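Side-chain contacts in putative dioxygenase (1H-3-hydroxy-4-oxoquinaldine 2,4-dioxygenase) (Mycobacteroides abscessus subsp. abscessus, PDB 6RA3), which cleaves the ring of the Pseudomonas quinolone signal, 2-heptyl-3-hydroxy-4(1H)-quinolone, with O2 to give N-octanoylanthranilate and carbon monoxide: residues S154-T159 / A163-V168; A116-D121 / Q254-E259. All coordinates share one frame; numbering follows the deposited sequence.

Contact 1 of 2, residues S154-T159 / A163-V168; sequences SWLAGT and AVLDHV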
ATOM      1  N   SER A 154     -22.360   3.995 -21.019  1.00 44.42           N
ATOM      2  CA  SER A 154     -23.659   3.370 -20.749  1.00 55.56           C
ATOM      3  C   SER A 154     -23.754   2.848 -19.310  1.00 58.51           C
ATOM      4  O   SER A 154     -24.857   2.749 -18.754  1.00 46.19           O
ATOM      5  CB  SER A 154     -23.941   2.246 -21.765  1.00 52.52           C
ATOM      6  OG  SER A 154     -23.119   1.102 -21.591  1.00 50.77           O
ATOM      7  N   TRP A 155     -22.612   2.520 -18.692  1.00 66.64           N
ATOM      8  CA  TRP A 155     -22.585   2.133 -17.281  1.00 55.24           C
ATOM      9  C   TRP A 155     -22.879   3.324 -16.363  1.00 46.29           C
ATOM     10  O   TRP A 155     -23.556   3.180 -15.333  1.00 44.40           O
ATOM     11  CB  TRP A 155     -21.221   1.523 -16.964  1.00 47.19           C
ATOM     12  CG  TRP A 155     -20.993   0.167 -17.584  1.00 46.67           C
ATOM     13  CD1 TRP A 155     -21.939  -0.680 -18.084  1.00 51.90           C
ATOM     14  CD2 TRP A 155     -19.731  -0.495 -17.763  1.00 46.21           C
ATOM     15  NE1 TRP A 155     -21.345  -1.831 -18.561  1.00 47.87           N
ATOM     16  CE2 TRP A 155     -19.991  -1.736 -18.381  1.00 44.73           C
ATOM     17  CE3 TRP A 155     -18.406  -0.156 -17.458  1.00 44.36           C
ATOM     18  CZ2 TRP A 155     -18.979  -2.643 -18.697  1.00 48.07           C
ATOM     19  CZ3 TRP A 155     -17.403  -1.054 -17.785  1.00 43.64           C
ATOM     20  CH2 TRP A 155     -17.701  -2.288 -18.395  1.00 41.43           C
ATOM     21  N   LEU A 156     -22.384   4.509 -16.725  1.00 43.42           N
ATOM     22  CA  LEU A 156     -22.642   5.723 -15.953  1.00 49.81           C
ATOM     23  C   LEU A 156     -24.064   6.240 -16.159  1.00 46.18           C
ATOM     24  O   LEU A 156     -24.680   6.755 -15.216  1.00 46.60           O
ATOM     25  CB  LEU A 156     -21.646   6.824 -16.345  1.00 52.27           C
ATOM     26  CG  LEU A 156     -20.162   6.590 -16.114  1.00 43.52           C
ATOM     27  CD1 LEU A 156     -19.391   7.809 -16.540  1.00 54.87           C
ATOM     28  CD2 LEU A 156     -19.900   6.271 -14.639  1.00 50.47           C
ATOM     29  N   ALA A 157     -24.572   6.157 -17.390  1.00 47.48           N
ATOM     30  CA  ALA A 157     -25.920   6.617 -17.720  1.00 46.61           C
ATOM     31  C   ALA A 157     -26.118   8.072 -17.303  1.00 50.11           C
ATOM     32  O   ALA A 157     -27.193   8.474 -16.855  1.00 56.40           O
ATOM     33  CB  ALA A 157     -26.970   5.719 -17.073  1.00 46.93           C
ATOM     34  N   GLY A 158     -25.063   8.872 -17.438  1.00 53.47           N
ATOM     35  CA  GLY A 158     -25.117  10.243 -16.974  1.00 47.37           C
ATOM     36  C   GLY A 158     -25.489  10.378 -15.502  1.00 55.02           C
ATOM     37  O   GLY A 158     -26.455  11.069 -15.166  1.00 61.14           O
ATOM     38  N   THR A 159     -24.743   9.718 -14.617  1.00 52.41           N
ATOM     39  CA  THR A 159     -24.873   9.883 -13.173  1.00 50.57           C
ATOM     40  C   THR A 159     -24.006  11.048 -12.665  1.00 46.46           C
ATOM     41  O   THR A 159     -23.061  11.485 -13.322  1.00 40.13           O
ATOM     42  CB  THR A 159     -24.471   8.589 -12.464  1.00 53.53           C
ATOM     43  OG1 THR A 159     -24.558   8.762 -11.044  1.00 57.69           O
ATOM     44  CG2 THR A 159     -23.025   8.188 -12.838  1.00 49.96           C
ATOM     45  N   ALA A 163     -18.924   8.769  -5.894  1.00 48.67           N
ATOM     46  CA  ALA A 163     -18.281   7.467  -5.707  1.00 52.71           C
ATOM     47  C   ALA A 163     -18.133   6.725  -7.033  1.00 50.94           C
ATOM     48  O   ALA A 163     -17.057   6.200  -7.345  1.00 42.91           O
ATOM     49  CB  ALA A 163     -19.073   6.616  -4.702  1.00 44.40           C
ATOM     50  N   VAL A 164     -19.214   6.642  -7.814  1.00 49.22           N
ATOM     51  CA  VAL A 164     -19.168   5.913  -9.080  1.00 59.57           C
ATOM     52  C   VAL A 164     -18.257   6.633 -10.073  1.00 53.04           C
ATOM     53  O   VAL A 164     -17.395   6.015 -10.707  1.00 41.14           O
ATOM     54  CB  VAL A 164     -20.587   5.711  -9.649  1.00 59.76           C
ATOM     55  CG1 VAL A 164     -20.542   5.036 -11.027  1.00 64.38           C
ATOM     56  CG2 VAL A 164     -21.403   4.851  -8.725  1.00 59.94           C
ATOM     57  N   LEU A 165     -18.413   7.951 -10.200  1.00 48.27           N
ATOM     58  CA  LEU A 165     -17.544   8.718 -11.082  1.00 50.39           C
ATOM     59  C   LEU A 165     -16.080   8.544 -10.704  1.00 50.17           C
ATOM     60  O   LEU A 165     -15.248   8.234 -11.563  1.00 45.03           O
ATOM     61  CB  LEU A 165     -17.920  10.194 -11.045  1.00 47.15           C
ATOM     62  CG  LEU A 165     -19.220  10.563 -11.747  1.00 44.18           C
ATOM     63  CD1 LEU A 165     -19.422  12.044 -11.618  1.00 43.95           C
ATOM     64  CD2 LEU A 165     -19.217  10.125 -13.217  1.00 46.55           C
ATOM     65  N   ASP A 166     -15.741   8.766  -9.427  1.00 46.20           N
ATOM     66  CA  ASP A 166     -14.349   8.664  -9.002  1.00 43.56           C
ATOM     67  C   ASP A 166     -13.794   7.269  -9.267  1.00 43.04           C
ATOM     68  O   ASP A 166     -12.648   7.124  -9.709  1.00 47.07           O
ATOM     69  CB  ASP A 166     -14.219   9.030  -7.520  1.00 46.29           C
ATOM     70  CG  ASP A 166     -14.168  10.535  -7.289  1.00 50.78           C
ATOM     71  OD1 ASP A 166     -14.138  11.305  -8.268  1.00 47.94           O
ATOM     72  OD2 ASP A 166     -14.157  10.955  -6.121  1.00 47.74           O
ATOM     73  N   HIS A 167     -14.598   6.230  -9.036  1.00 42.03           N
ATOM     74  CA  HIS A 167     -14.123   4.861  -9.213  1.00 40.37           C
ATOM     75  C   HIS A 167     -13.804   4.564 -10.674  1.00 48.36           C
ATOM     76  O   HIS A 167     -12.809   3.889 -10.980  1.00 43.76           O
ATOM     77  CB  HIS A 167     -15.171   3.900  -8.705  1.00 38.58           C
ATOM     78  CG  HIS A 167     -14.845   2.464  -8.943  1.00 37.97           C
ATOM     79  ND1 HIS A 167     -14.032   1.737  -8.100  1.00 40.24           N
ATOM     80  CD2 HIS A 167     -15.253   1.607  -9.905  1.00 35.16           C
ATOM     81  CE1 HIS A 167     -13.927   0.503  -8.557  1.00 41.89           C
ATOM     82  NE2 HIS A 167     -14.668   0.398  -9.644  1.00 37.97           N
ATOM     83  N   VAL A 168     -14.641   5.057 -11.587  1.00 44.71           N
ATOM     84  CA  VAL A 168     -14.451   4.800 -13.013  1.00 51.90           C
ATOM     85  C   VAL A 168     -13.314   5.654 -13.578  1.00 46.45           C
ATOM     86  O   VAL A 168     -12.473   5.155 -14.339  1.00 41.68           O
ATOM     87  CB  VAL A 168     -15.778   5.055 -13.756  1.00 49.94           C
ATOM     88  CG1 VAL A 168     -15.574   4.957 -15.261  1.00 53.39           C
ATOM     89  CG2 VAL A 168     -16.823   4.073 -13.304  1.00 42.36           C
TER

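Contact 2 of 2, residues A116-D121 / Q254-E259; sequences AVMILD and QQVAAE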
ATOM      1  N   ALA A 116     -25.126 -19.166   0.009  1.00 42.05           N
ATOM      2  CA  ALA A 116     -25.797 -18.089  -0.695  1.00 40.45           C
ATOM      3  C   ALA A 116     -24.789 -17.346  -1.561  1.00 41.45           C
ATOM      4  O   ALA A 116     -23.574 -17.424  -1.347  1.00 35.83           O
ATOM      5  CB  ALA A 116     -26.490 -17.136   0.278  1.00 41.17           C
ATOM      6  N   VAL A 117     -25.330 -16.609  -2.525  1.00 36.09           N
ATOM      7  CA  VAL A 117     -24.573 -15.830  -3.503  1.00 40.24           C
ATOM      8  C   VAL A 117     -25.388 -14.605  -3.858  1.00 30.57           C
ATOM      9  O   VAL A 117     -26.540 -14.727  -4.273  1.00 42.24           O
ATOM     10  CB  VAL A 117     -24.277 -16.610  -4.809  1.00 39.85           C
ATOM     11  CG1 VAL A 117     -23.672 -15.667  -5.874  1.00 41.49           C
ATOM     12  CG2 VAL A 117     -23.394 -17.803  -4.562  1.00 41.03           C
ATOM     13  N   MET A 118     -24.783 -13.430  -3.764  1.00 33.69           N
ATOM     14  CA  MET A 118     -25.367 -12.199  -4.280  1.00 33.31           C
ATOM     15  C   MET A 118     -24.631 -11.766  -5.544  1.00 45.94           C
ATOM     16  O   MET A 118     -23.393 -11.761  -5.581  1.00 32.69           O
ATOM     17  CB  MET A 118     -25.307 -11.076  -3.243  1.00 34.18           C
ATOM     18  CG  MET A 118     -25.805  -9.747  -3.751  1.00 48.16           C
ATOM     19  SD  MET A 118     -26.336  -8.562  -2.475  1.00 48.19           S
ATOM     20  CE  MET A 118     -27.778  -9.434  -1.951  1.00 55.38           C
ATOM     21  N   ILE A 119     -25.398 -11.377  -6.566  1.00 45.34           N
ATOM     22  CA  ILE A 119     -24.859 -10.895  -7.834  1.00 41.54           C
ATOM     23  C   ILE A 119     -25.413  -9.507  -8.089  1.00 41.79           C
ATOM     24  O   ILE A 119     -26.596  -9.244  -7.843  1.00 45.98           O
ATOM     25  CB  ILE A 119     -25.177 -11.861  -8.991  1.00 41.69           C
ATOM     26  CG1 ILE A 119     -24.570 -13.244  -8.692  1.00 47.10           C
ATOM     27  CG2 ILE A 119     -24.655 -11.309 -10.313  1.00 53.20           C
ATOM     28  CD1 ILE A 119     -24.894 -14.331  -9.705  1.00 53.92           C
ATOM     29  N   LEU A 120     -24.538  -8.607  -8.530  1.00 42.37           N
ATOM     30  CA  LEU A 120     -24.851  -7.206  -8.788  1.00 48.14           C
ATOM     31  C   LEU A 120     -24.790  -6.963 -10.298  1.00 53.70           C
ATOM     32  O   LEU A 120     -23.720  -7.097 -10.906  1.00 44.15           O
ATOM     33  CB  LEU A 120     -23.869  -6.284  -8.064  1.00 57.07           C
ATOM     34  CG  LEU A 120     -24.005  -5.959  -6.571  1.00 50.83           C
ATOM     35  CD1 LEU A 120     -24.531  -7.113  -5.755  1.00 44.45           C
ATOM     36  CD2 LEU A 120     -22.646  -5.514  -6.062  1.00 47.09           C
ATOM     37  N   ASP A 121     -25.948  -6.636 -10.891  1.00 54.13           N
ATOM     38  CA  ASP A 121     -26.062  -6.033 -12.231  1.00 48.71           C
ATOM     39  C   ASP A 121     -25.440  -6.897 -13.330  1.00 46.85           C
ATOM     40  O   ASP A 121     -24.649  -6.417 -14.140  1.00 50.97           O
ATOM     41  CB  ASP A 121     -25.451  -4.633 -12.231  1.00 48.24           C
ATOM     42  CG  ASP A 121     -26.291  -3.621 -13.002  1.00 51.59           C
ATOM     43  OD1 ASP A 121     -26.248  -3.610 -14.254  1.00 48.18           O
ATOM     44  OD2 ASP A 121     -27.006  -2.830 -12.346  1.00 52.07           O
ATOM     45  N   GLN A 254     -24.817   1.118   1.253  1.00 45.04           N
ATOM     46  CA  GLN A 254     -25.550   0.638   2.427  1.00 46.45           C
ATOM     47  C   GLN A 254     -26.699  -0.291   2.027  1.00 45.02           C
ATOM     48  O   GLN A 254     -26.883  -1.377   2.604  1.00 36.47           O
ATOM     49  CB  GLN A 254     -26.076   1.821   3.236  1.00 48.22           C
ATOM     50  CG  GLN A 254     -27.013   1.388   4.350  1.00 50.82           C
ATOM     51  CD  GLN A 254     -26.872   2.246   5.584  1.00 66.48           C
ATOM     52  OE1 GLN A 254     -26.761   3.475   5.496  1.00 66.58           O
ATOM     53  NE2 GLN A 254     -26.860   1.601   6.753  1.00 63.31           N
ATOM     54  N   GLN A 255     -27.477   0.116   1.022  1.00 44.12           N
ATOM     55  CA  GLN A 255     -28.602  -0.700   0.591  1.00 42.23           C
ATOM     56  C   GLN A 255     -28.136  -2.071   0.130  1.00 44.15           C
ATOM     57  O   GLN A 255     -28.734  -3.099   0.488  1.00 37.44           O
ATOM     58  CB  GLN A 255     -29.367   0.030  -0.514  1.00 50.02           C
ATOM     59  CG  GLN A 255     -29.805   1.443  -0.091  1.00 60.83           C
ATOM     60  CD  GLN A 255     -30.709   2.140  -1.110  1.00 54.59           C
ATOM     61  OE1 GLN A 255     -31.343   1.487  -1.944  1.00 56.50           O
ATOM     62  NE2 GLN A 255     -30.763   3.474  -1.048  1.00 50.98           N
ATOM     63  N   VAL A 256     -27.051  -2.124  -0.644  1.00 38.72           N
ATOM     64  CA  VAL A 256     -26.620  -3.421  -1.139  1.00 39.76           C
ATOM     65  C   VAL A 256     -26.068  -4.236   0.006  1.00 29.89           C
ATOM     66  O   VAL A 256     -26.271  -5.458   0.069  1.00 32.42           O
ATOM     67  CB  VAL A 256     -25.599  -3.283  -2.293  1.00 37.85           C
ATOM     68  CG1 VAL A 256     -25.019  -4.652  -2.660  1.00 37.98           C
ATOM     69  CG2 VAL A 256     -26.257  -2.686  -3.506  1.00 41.56           C
ATOM     70  N   ALA A 257     -25.363  -3.579   0.935  1.00 29.69           N
ATOM     71  CA  ALA A 257     -24.845  -4.304   2.089  1.00 35.80           C
ATOM     72  C   ALA A 257     -26.005  -4.872   2.894  1.00 36.59           C
ATOM     73  O   ALA A 257     -26.030  -6.064   3.235  1.00 32.01           O
ATOM     74  CB  ALA A 257     -23.969  -3.380   2.936  1.00 36.07           C
ATOM     75  N   ALA A 258     -26.994  -4.025   3.166  1.00 34.56           N
ATOM     76  CA  ALA A 258     -28.250  -4.479   3.764  1.00 39.37           C
ATOM     77  C   ALA A 258     -28.791  -5.727   3.072  1.00 43.39           C
ATOM     78  O   ALA A 258     -29.159  -6.707   3.739  1.00 38.74           O
ATOM     79  CB  ALA A 258     -29.269  -3.351   3.702  1.00 39.62           C
ATOM     80  N   GLU A 259     -28.807  -5.729   1.724  1.00 39.01           N
ATOM     81  CA  GLU A 259     -29.339  -6.880   0.993  1.00 36.17           C
ATOM     82  C   GLU A 259     -28.525  -8.135   1.265  1.00 38.93           C
ATOM     83  O   GLU A 259     -29.089  -9.226   1.421  1.00 36.83           O
ATOM     84  CB  GLU A 259     -29.359  -6.606  -0.515  1.00 43.24           C
ATOM     85  CG  GLU A 259     -30.400  -5.649  -0.983  1.00 42.78           C
ATOM     86  CD  GLU A 259     -31.828  -6.218  -0.897  1.00 46.72           C
ATOM     87  OE1 GLU A 259     -32.016  -7.456  -0.902  1.00 43.73           O
ATOM     88  OE2 GLU A 259     -32.759  -5.396  -0.821  1.00 52.04           O
TER

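Contact 1 of 2, residues S154-T159 / A163-V168
Leu156, at the end of helix 144-156, packs on Val164, Leu165 and Val168 of helix 162-170, and its two methyls divide the work. From CB the chain turns to CG, which stands anti to the carbonyl carbon and beside the backbone N; chi1 (-62°) sets CG there, and chi2 near 180° then sends the methyls toward the second helix. CD2 rests against both valines, one helical turn apart, 3.9 Å from Val164 CG1 and 4.0 Å from Val168 CG2; leucine and valines run past each other in opposite senses. CD1 goes instead to Leu165, whose side chain lies nearly perpendicular to that of Leu156, with Leu156 CD1 and Leu165 CD2 4.1 Å apart.

The connection between the helices bends back at once. Ala157 and Gly158, both at positive phi, turn the chain so that Thr159 faces helix 162-170 again, its CG2 4.4 Å from Val164 CG1 and its O 4.1 Å from Leu165 CD1. Thr159 OG1 is hydrogen-bonded to Glu244 and to Asn161 N in the turn.

These are two consecutive helices packed across the short turn that links them, close to the active-site His246, whose ring stacks on Trp155. The direct fit between the segments rests on van der Waals packing, with little directional constraint.

Contact 2 of 2, residues A116-D121 / Q254-E259
Met118 and Leu120, alternate residues on one face of strand 116-120, meet Val256 and Glu259 on helix 253-266, an example of the strand-against-helix packing of the alpha/beta hydrolase fold. The strand is an inner one of the central sheet, and the helix runs nearly antiparallel to it, at 156°, with the axes of the short segments 10.5 Å apart. The other face of the strand belongs to helix 99-109, against which Val117 and Ile119 pack.

Apolar packing centres on one branch of Val256. Its CG1 stands anti to the backbone N (chi1 172°) and serves both strand residues: Leu120 approaches it tip to tip, with Leu120 CD1 4.0 Å from Val256 CG1, while Met118 SD lies 4.1 Å from the same methyl. Met118 first extends from the strand, then bends at its last torsion (chi3 -69°), which lays CE against the backbone end of Glu259.

Charged groups take a different course. Glu259 lends only the foot of its side chain to this packing; its carboxylate turns away from the contact to form salt bridges with Arg211 on the adjacent strand 209-214 and Arg239 on strand 236-240, one further out, at the edge of the sheet within this chain. The acid thus ties the helix to the sheet beyond the strand it packs on. Just past Leu120, Asp121 OD1 is hydrogen-bonded to the active-site His246 ND1, and OD2 to Ser215 N, an Asp-His pair consistent with the catalytic triad of this fold.

The methionine methyl makes the close approach: Met118 CE is 3.5 Å from Glu259 CB.

The two contacts differ in depth and in the elements they join. Contact 2 is core, joining the central sheet to a helix far along the chain; contact 1 is partly buried, lies farther from the chain centre, and joins two consecutive helices through a short turn. They share no helix or strand, and their centres are about 19 Å apart, yet their nearest atoms come within about 6 Å and both lie near His246, which is met by Trp155 and Asp121 of their segments. Branched aliphatic side chains and the methyl of a threonine meet at 154-159 / 163-168, whereas 116-121 / 254-259 adds a thioether and the aliphatic base of an acid paired with arginines of the next two strands.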